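Local coordinates for globin II, extracellular (Lumbricus terrestris, PDB 1X9F), which binds haem and probably carries oxygen as one globin subunit of the giant extracellular respiratory protein of the earthworm, at residues K2-W16 with L121-C133. Numbering follows the deposited sequence.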
ATOM      1  N   LYS B   2     -44.383  -9.203  27.257  1.00 58.92           N
ATOM      2  CA  LYS B   2     -43.171  -9.962  26.961  1.00 55.36           C
ATOM      3  C   LYS B   2     -42.305  -9.897  28.220  1.00 53.21           C
ATOM      4  O   LYS B   2     -42.302  -8.882  28.915  1.00 51.36           O
ATOM      5  CB  LYS B   2     -42.444  -9.337  25.769  1.00 55.41           C
ATOM      6  CG  LYS B   2     -41.276 -10.140  25.233  1.00 55.64           C
ATOM      7  CD  LYS B   2     -40.599  -9.411  24.083  1.00 55.89           C
ATOM      8  CE  LYS B   2     -41.235  -9.772  22.729  1.00 57.64           C
ATOM      9  NZ  LYS B   2     -40.587  -8.969  21.621  1.00 55.97           N
ATOM     10  N   GLN B   3     -41.595 -10.976  28.526  1.00 52.02           N
ATOM     11  CA  GLN B   3     -40.757 -11.010  29.720  1.00 50.06           C
ATOM     12  C   GLN B   3     -39.305 -10.808  29.348  1.00 46.30           C
ATOM     13  O   GLN B   3     -38.909 -11.128  28.231  1.00 45.86           O
ATOM     14  CB  GLN B   3     -40.911 -12.346  30.440  1.00 52.89           C
ATOM     15  CG  GLN B   3     -42.223 -12.512  31.174  1.00 60.22           C
ATOM     16  CD  GLN B   3     -42.226 -13.744  32.050  1.00 67.42           C
ATOM     17  OE1 GLN B   3     -42.362 -14.864  31.558  1.00 71.67           O
ATOM     18  NE2 GLN B   3     -42.071 -13.543  33.355  1.00 68.14           N
ATOM     19  N   CYS B   4     -38.515 -10.286  30.285  1.00 43.32           N
ATOM     20  CA  CYS B   4     -37.084 -10.098  30.054  1.00 38.37           C
ATOM     21  C   CYS B   4     -36.365 -11.437  30.092  1.00 34.17           C
ATOM     22  O   CYS B   4     -35.686 -11.771  31.061  1.00 34.05           O
ATOM     23  CB  CYS B   4     -36.458  -9.122  31.054  1.00 37.13           C
ATOM     24  SG  CYS B   4     -34.784  -8.610  30.570  1.00 37.99           S
ATOM     25  N   GLY B   5     -36.533 -12.204  29.024  1.00 33.63           N
ATOM     26  CA  GLY B   5     -35.864 -13.483  28.887  1.00 33.46           C
ATOM     27  C   GLY B   5     -34.507 -13.361  28.224  1.00 33.57           C
ATOM     28  O   GLY B   5     -34.001 -12.257  27.989  1.00 33.78           O
ATOM     29  N   VAL B   6     -33.932 -14.520  27.925  1.00 32.48           N
ATOM     30  CA  VAL B   6     -32.604 -14.619  27.335  1.00 29.50           C
ATOM     31  C   VAL B   6     -32.489 -13.769  26.070  1.00 28.00           C
ATOM     32  O   VAL B   6     -31.572 -12.957  25.945  1.00 27.19           O
ATOM     33  CB  VAL B   6     -32.239 -16.104  27.038  1.00 30.14           C
ATOM     34  CG1 VAL B   6     -30.962 -16.211  26.205  1.00 29.02           C
ATOM     35  CG2 VAL B   6     -32.106 -16.901  28.341  1.00 26.88           C
ATOM     36  N   LEU B   7     -33.430 -13.946  25.147  1.00 28.78           N
ATOM     37  CA  LEU B   7     -33.368 -13.301  23.838  1.00 26.84           C
ATOM     38  C   LEU B   7     -33.589 -11.791  23.897  1.00 27.03           C
ATOM     39  O   LEU B   7     -32.873 -11.030  23.239  1.00 26.47           O
ATOM     40  CB  LEU B   7     -34.357 -13.962  22.871  1.00 26.73           C
ATOM     41  CG  LEU B   7     -33.895 -15.125  21.970  1.00 29.99           C
ATOM     42  CD1 LEU B   7     -32.689 -15.906  22.519  1.00 19.55           C
ATOM     43  CD2 LEU B   7     -35.059 -16.080  21.654  1.00 22.58           C
ATOM     44  N   GLU B   8     -34.575 -11.365  24.685  1.00 25.61           N
ATOM     45  CA  GLU B   8     -34.842  -9.936  24.901  1.00 24.28           C
ATOM     46  C   GLU B   8     -33.682  -9.241  25.611  1.00 22.97           C
ATOM     47  O   GLU B   8     -33.358  -8.098  25.298  1.00 21.73           O
ATOM     48  CB  GLU B   8     -36.172  -9.708  25.639  1.00 24.21           C
ATOM     49  CG  GLU B   8     -36.721 -10.907  26.402  1.00 31.34           C
ATOM     50  CD  GLU B   8     -37.378 -11.957  25.516  1.00 36.68           C
ATOM     51  OE1 GLU B   8     -38.347 -11.629  24.796  1.00 30.85           O
ATOM     52  OE2 GLU B   8     -36.927 -13.123  25.548  1.00 40.24           O
ATOM     53  N   GLY B   9     -33.055  -9.942  26.552  1.00 23.83           N
ATOM     54  CA  GLY B   9     -31.873  -9.432  27.239  1.00 26.11           C
ATOM     55  C   GLY B   9     -30.714  -9.285  26.274  1.00 29.80           C
ATOM     56  O   GLY B   9     -29.985  -8.287  26.309  1.00 31.63           O
ATOM     57  N   LEU B  10     -30.549 -10.283  25.411  1.00 28.60           N
ATOM     58  CA  LEU B  10     -29.555 -10.214  24.351  1.00 28.76           C
ATOM     59  C   LEU B  10     -29.782  -8.981  23.484  1.00 27.73           C
ATOM     60  O   LEU B  10     -28.855  -8.209  23.259  1.00 29.81           O
ATOM     61  CB  LEU B  10     -29.575 -11.489  23.499  1.00 28.38           C
ATOM     62  CG  LEU B  10     -28.418 -12.499  23.561  1.00 31.34           C
ATOM     63  CD1 LEU B  10     -27.584 -12.427  24.844  1.00 24.69           C
ATOM     64  CD2 LEU B  10     -28.931 -13.917  23.321  1.00 27.14           C
ATOM     65  N   LYS B  11     -31.016  -8.794  23.017  1.00 27.53           N
ATOM     66  CA  LYS B  11     -31.351  -7.678  22.131  1.00 24.03           C
ATOM     67  C   LYS B  11     -31.135  -6.319  22.801  1.00 24.50           C
ATOM     68  O   LYS B  11     -30.525  -5.416  22.215  1.00 21.62           O
ATOM     69  CB  LYS B  11     -32.788  -7.802  21.622  1.00 21.30           C
ATOM     70  CG  LYS B  11     -33.177  -6.680  20.678  1.00 20.13           C
ATOM     71  CD  LYS B  11     -34.549  -6.890  20.094  1.00 20.74           C
ATOM     72  CE  LYS B  11     -34.475  -7.604  18.767  1.00 20.81           C
ATOM     73  NZ  LYS B  11     -35.817  -7.649  18.134  1.00 21.85           N
ATOM     74  N   VAL B  12     -31.629  -6.193  24.030  1.00 23.56           N
ATOM     75  CA  VAL B  12     -31.480  -4.958  24.792  1.00 24.92           C
ATOM     76  C   VAL B  12     -30.014  -4.628  25.073  1.00 28.06           C
ATOM     77  O   VAL B  12     -29.635  -3.456  25.009  1.00 29.38           O
ATOM     78  CB  VAL B  12     -32.316  -4.956  26.092  1.00 24.44           C
ATOM     79  CG1 VAL B  12     -32.027  -3.709  26.923  1.00 17.04           C
ATOM     80  CG2 VAL B  12     -33.803  -5.031  25.769  1.00 21.21           C
ATOM     81  N   LYS B  13     -29.190  -5.639  25.370  1.00 27.29           N
ATOM     82  CA  LYS B  13     -27.750  -5.394  25.542  1.00 27.36           C
ATOM     83  C   LYS B  13     -27.151  -4.722  24.305  1.00 25.41           C
ATOM     84  O   LYS B  13     -26.446  -3.717  24.423  1.00 26.29           O
ATOM     85  CB  LYS B  13     -26.987  -6.681  25.886  1.00 25.43           C
ATOM     86  CG  LYS B  13     -27.193  -7.121  27.342  1.00 34.96           C
ATOM     87  CD  LYS B  13     -26.386  -8.396  27.660  1.00 41.02           C
ATOM     88  CE  LYS B  13     -24.871  -8.111  27.631  1.00 42.69           C
ATOM     89  NZ  LYS B  13     -24.106  -9.342  28.019  1.00 44.91           N
ATOM     90  N   SER B  14     -27.454  -5.255  23.125  1.00 24.32           N
ATOM     91  CA  SER B  14     -26.919  -4.707  21.875  1.00 23.94           C
ATOM     92  C   SER B  14     -27.444  -3.319  21.553  1.00 22.78           C
ATOM     93  O   SER B  14     -26.671  -2.422  21.200  1.00 21.48           O
ATOM     94  CB  SER B  14     -27.217  -5.637  20.701  1.00 22.53           C
ATOM     95  OG  SER B  14     -26.343  -6.749  20.718  1.00 28.52           O
ATOM     96  N   GLU B  15     -28.761  -3.152  21.654  1.00 21.77           N
ATOM     97  CA  GLU B  15     -29.376  -1.879  21.337  1.00 21.80           C
ATOM     98  C   GLU B  15     -28.943  -0.802  22.321  1.00 21.95           C
ATOM     99  O   GLU B  15     -28.810   0.363  21.943  1.00 22.36           O
ATOM    100  CB  GLU B  15     -30.891  -2.035  21.233  1.00 22.81           C
ATOM    101  CG  GLU B  15     -31.241  -2.982  20.091  1.00 25.12           C
ATOM    102  CD  GLU B  15     -32.722  -3.205  19.897  1.00 30.46           C
ATOM    103  OE1 GLU B  15     -33.084  -3.797  18.856  1.00 30.81           O
ATOM    104  OE2 GLU B  15     -33.522  -2.800  20.770  1.00 29.79           O
ATOM    105  N   TRP B  16     -28.682  -1.194  23.568  1.00 20.84           N
ATOM    106  CA  TRP B  16     -28.144  -0.262  24.558  1.00 20.33           C
ATOM    107  C   TRP B  16     -26.755   0.209  24.139  1.00 23.48           C
ATOM    108  O   TRP B  16     -26.487   1.411  24.101  1.00 24.24           O
ATOM    109  CB  TRP B  16     -28.109  -0.888  25.958  1.00 18.87           C
ATOM    110  CG  TRP B  16     -27.340  -0.075  26.957  1.00 16.12           C
ATOM    111  CD1 TRP B  16     -26.089  -0.345  27.443  1.00 17.87           C
ATOM    112  CD2 TRP B  16     -27.752   1.153  27.574  1.00 14.69           C
ATOM    113  NE1 TRP B  16     -25.700   0.634  28.327  1.00 14.81           N
ATOM    114  CE2 TRP B  16     -26.702   1.565  28.428  1.00 12.40           C
ATOM    115  CE3 TRP B  16     -28.909   1.949  27.500  1.00 15.74           C
ATOM    116  CZ2 TRP B  16     -26.773   2.725  29.202  1.00 11.92           C
ATOM    117  CZ3 TRP B  16     -28.979   3.105  28.273  1.00 13.46           C
ATOM    118  CH2 TRP B  16     -27.917   3.480  29.111  1.00 16.86           C
ATOM    119  N   LEU B 121     -31.996   5.051  17.735  1.00 33.68           N
ATOM    120  CA  LEU B 121     -31.818   3.926  16.823  1.00 34.59           C
ATOM    121  C   LEU B 121     -32.829   3.910  15.687  1.00 36.38           C
ATOM    122  O   LEU B 121     -32.742   3.048  14.811  1.00 38.27           O
ATOM    123  CB  LEU B 121     -31.875   2.600  17.588  1.00 32.02           C
ATOM    124  CG  LEU B 121     -31.019   2.505  18.856  1.00 32.36           C
ATOM    125  CD1 LEU B 121     -31.432   1.286  19.668  1.00 30.29           C
ATOM    126  CD2 LEU B 121     -29.519   2.460  18.544  1.00 27.31           C
ATOM    127  N   GLY B 122     -33.768   4.854  15.689  1.00 38.09           N
ATOM    128  CA  GLY B 122     -34.808   4.903  14.660  1.00 40.56           C
ATOM    129  C   GLY B 122     -35.665   3.651  14.677  1.00 44.50           C
ATOM    130  O   GLY B 122     -36.286   3.333  15.695  1.00 46.34           O
ATOM    131  N   ARG B 123     -35.685   2.931  13.557  1.00 48.32           N
ATOM    132  CA  ARG B 123     -36.466   1.695  13.448  1.00 51.12           C
ATOM    133  C   ARG B 123     -35.908   0.547  14.278  1.00 51.01           C
ATOM    134  O   ARG B 123     -36.669  -0.253  14.828  1.00 51.48           O
ATOM    135  CB  ARG B 123     -36.561   1.237  11.989  1.00 52.32           C
ATOM    136  CG  ARG B 123     -37.346   2.177  11.096  1.00 61.14           C
ATOM    137  CD  ARG B 123     -37.832   1.543   9.809  1.00 73.93           C
ATOM    138  NE  ARG B 123     -38.834   2.384   9.154  1.00 80.41           N
ATOM    139  CZ  ARG B 123     -39.636   1.982   8.174  1.00 83.03           C
ATOM    140  NH1 ARG B 123     -39.570   0.736   7.716  1.00 85.44           N
ATOM    141  NH2 ARG B 123     -40.513   2.828   7.649  1.00 78.49           N
ATOM    142  N   CYS B 124     -34.585   0.470  14.371  1.00 48.06           N
ATOM    143  CA  CYS B 124     -33.924  -0.742  14.846  1.00 45.44           C
ATOM    144  C   CYS B 124     -33.924  -0.882  16.339  1.00 42.17           C
ATOM    145  O   CYS B 124     -32.869  -0.867  16.975  1.00 42.77           O
ATOM    146  CB  CYS B 124     -32.499  -0.788  14.313  1.00 46.48           C
ATOM    147  SG  CYS B 124     -32.506  -0.561  12.535  1.00 55.63           S
ATOM    148  N   TYR B 125     -35.110  -1.024  16.908  1.00 39.35           N
ATOM    149  CA  TYR B 125     -35.196  -1.319  18.317  1.00 37.96           C
ATOM    150  C   TYR B 125     -36.501  -2.042  18.598  1.00 36.95           C
ATOM    151  O   TYR B 125     -37.452  -1.946  17.821  1.00 37.51           O
ATOM    152  CB  TYR B 125     -34.998  -0.044  19.155  1.00 36.18           C
ATOM    153  CG  TYR B 125     -36.230   0.509  19.811  1.00 32.43           C
ATOM    154  CD1 TYR B 125     -37.333   0.904  19.060  1.00 32.88           C
ATOM    155  CD2 TYR B 125     -36.279   0.659  21.188  1.00 28.31           C
ATOM    156  CE1 TYR B 125     -38.461   1.406  19.665  1.00 28.89           C
ATOM    157  CE2 TYR B 125     -37.396   1.165  21.804  1.00 32.26           C
ATOM    158  CZ  TYR B 125     -38.484   1.535  21.038  1.00 35.36           C
ATOM    159  OH  TYR B 125     -39.598   2.048  21.650  1.00 41.76           O
ATOM    160  N   ASP B 126     -36.528  -2.788  19.694  1.00 35.59           N
ATOM    161  CA  ASP B 126     -37.706  -3.541  20.080  1.00 36.13           C
ATOM    162  C   ASP B 126     -38.240  -3.027  21.412  1.00 35.18           C
ATOM    163  O   ASP B 126     -37.707  -3.340  22.484  1.00 33.22           O
ATOM    164  CB  ASP B 126     -37.363  -5.024  20.155  1.00 37.21           C
ATOM    165  CG  ASP B 126     -38.555  -5.892  20.512  1.00 41.13           C
ATOM    166  OD1 ASP B 126     -39.491  -5.423  21.196  1.00 44.97           O
ATOM    167  OD2 ASP B 126     -38.630  -7.084  20.155  1.00 45.91           O
ATOM    168  N   ARG B 127     -39.309  -2.247  21.313  1.00 34.18           N
ATOM    169  CA  ARG B 127     -39.941  -1.582  22.441  1.00 32.38           C
ATOM    170  C   ARG B 127     -40.418  -2.565  23.505  1.00 33.17           C
ATOM    171  O   ARG B 127     -40.258  -2.320  24.705  1.00 34.14           O
ATOM    172  CB  ARG B 127     -41.118  -0.760  21.924  1.00 31.98           C
ATOM    173  CG  ARG B 127     -41.839   0.011  22.983  1.00 36.97           C
ATOM    174  CD  ARG B 127     -42.862   0.988  22.460  1.00 44.44           C
ATOM    175  NE  ARG B 127     -43.110   1.999  23.480  1.00 52.13           N
ATOM    176  CZ  ARG B 127     -43.894   1.831  24.540  1.00 55.27           C
ATOM    177  NH1 ARG B 127     -44.549   0.689  24.732  1.00 53.03           N
ATOM    178  NH2 ARG B 127     -44.035   2.820  25.413  1.00 56.38           N
ATOM    179  N   GLU B 128     -41.001  -3.673  23.059  1.00 32.22           N
ATOM    180  CA  GLU B 128     -41.511  -4.677  23.979  1.00 31.96           C
ATOM    181  C   GLU B 128     -40.397  -5.340  24.776  1.00 28.98           C
ATOM    182  O   GLU B 128     -40.576  -5.634  25.960  1.00 30.18           O
ATOM    183  CB  GLU B 128     -42.337  -5.729  23.241  1.00 33.72           C
ATOM    184  CG  GLU B 128     -43.768  -5.302  22.956  1.00 43.01           C
ATOM    185  CD  GLU B 128     -44.631  -6.450  22.469  1.00 51.81           C
ATOM    186  OE1 GLU B 128     -44.296  -7.056  21.427  1.00 53.89           O
ATOM    187  OE2 GLU B 128     -45.655  -6.741  23.123  1.00 57.24           O
ATOM    188  N   ALA B 129     -39.258  -5.577  24.127  1.00 26.50           N
ATOM    189  CA  ALA B 129     -38.096  -6.174  24.781  1.00 23.84           C
ATOM    190  C   ALA B 129     -37.464  -5.191  25.766  1.00 24.95           C
ATOM    191  O   ALA B 129     -37.087  -5.579  26.879  1.00 27.06           O
ATOM    192  CB  ALA B 129     -37.076  -6.635  23.743  1.00 21.19           C
ATOM    193  N   TRP B 130     -37.359  -3.923  25.371  1.00 24.23           N
ATOM    194  CA  TRP B 130     -36.860  -2.883  26.269  1.00 25.64           C
ATOM    195  C   TRP B 130     -37.779  -2.684  27.466  1.00 27.15           C
ATOM    196  O   TRP B 130     -37.321  -2.688  28.609  1.00 27.06           O
ATOM    197  CB  TRP B 130     -36.673  -1.558  25.531  1.00 25.11           C
ATOM    198  CG  TRP B 130     -35.367  -1.443  24.833  1.00 26.10           C
ATOM    199  CD1 TRP B 130     -35.060  -1.919  23.592  1.00 23.41           C
ATOM    200  CD2 TRP B 130     -34.181  -0.811  25.327  1.00 23.71           C
ATOM    201  NE1 TRP B 130     -33.755  -1.622  23.279  1.00 22.67           N
ATOM    202  CE2 TRP B 130     -33.191  -0.939  24.324  1.00 24.69           C
ATOM    203  CE3 TRP B 130     -33.851  -0.141  26.514  1.00 20.07           C
ATOM    204  CZ2 TRP B 130     -31.896  -0.425  24.471  1.00 23.66           C
ATOM    205  CZ3 TRP B 130     -32.567   0.370  26.659  1.00 22.81           C
ATOM    206  CH2 TRP B 130     -31.606   0.224  25.642  1.00 20.48           C
ATOM    207  N   ASP B 131     -39.071  -2.521  27.200  1.00 27.49           N
ATOM    208  CA  ASP B 131     -40.050  -2.310  28.258  1.00 29.67           C
ATOM    209  C   ASP B 131     -39.943  -3.395  29.332  1.00 29.87           C
ATOM    210  O   ASP B 131     -39.916  -3.103  30.534  1.00 28.82           O
ATOM    211  CB  ASP B 131     -41.457  -2.281  27.663  1.00 31.86           C
ATOM    212  CG  ASP B 131     -42.509  -1.932  28.682  1.00 33.92           C
ATOM    213  OD1 ASP B 131     -42.447  -0.821  29.249  1.00 37.69           O
ATOM    214  OD2 ASP B 131     -43.440  -2.704  28.984  1.00 41.45           O
ATOM    215  N   ALA B 132     -39.854  -4.644  28.882  1.00 27.38           N
ATOM    216  CA  ALA B 132     -39.786  -5.787  29.772  1.00 26.12           C
ATOM    217  C   ALA B 132     -38.509  -5.784  30.608  1.00 25.96           C
ATOM    218  O   ALA B 132     -38.543  -6.057  31.808  1.00 28.36           O
ATOM    219  CB  ALA B 132     -39.886  -7.067  28.968  1.00 24.93           C
ATOM    220  N   CYS B 133     -37.385  -5.477  29.964  1.00 25.93           N
ATOM    221  CA  CYS B 133     -36.087  -5.506  30.623  1.00 25.33           C
ATOM    222  C   CYS B 133     -35.847  -4.304  31.536  1.00 23.82           C
ATOM    223  O   CYS B 133     -35.203  -4.451  32.574  1.00 23.91           O
ATOM    224  CB  CYS B 133     -34.968  -5.672  29.590  1.00 26.33           C
ATOM    225  SG  CYS B 133     -34.861  -7.368  28.952  1.00 31.33           S
TER
HETATM  226  O   HOH W   1     -37.297  -9.083  20.000  1.00 38.29           O
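Glu15 reaches across from helix 6-20 and, with one carboxylate oxygen, takes two N-H groups of the 121-133 segment. Trp130 NE1 donates to Glu15 OE2 at 2.8 Å on its anti lone pair, within the indole plane, while Asp126 N uses the syn lone pair of that same oxygen at 3.2 Å. The two donors fix the carboxylate nearly coplanar with the ring, 14° apart; its other oxygen, OE1, is hydrogen-bonded to a polar side chain of another protein chain.

Asp126 is the N-cap of helix 127-142. Its OD1 accepts from Ala129 N, and its OD2 forms salt bridges with Lys2 NZ (3.1 Å) and Lys11 NZ (3.5 Å). A short acid suits both tasks, and the two lysines probably stabilise its negative charge. Lys11 runs extended as far as CD, which lies against Asp126 CB, and the bend at chi3 (-93°) turns the amine toward OD2; that amine also hydrogen-bonds to the backbone of that other chain.

Beneath the polar layer, Val12 sets CG1 squarely over the six-membered ring of Trp130, 3.8 Å from its centroid, a CH-pi contact; CG2 rests near Ala129 O. The small Ala129 lets Glu8 CB come within 3.7 Å of its own CB. Trp130 CH2 meets Trp16 at the edge of its ring. At the far end Cys4 and Cys133 form a disulfide, tying the N-terminal arm to the helix.

The axes of segments 6-16 and 127-133 approach to 8.9 Å and cross at -99°: the near-perpendicular packing of the first and last helices, A and H, of the globin fold.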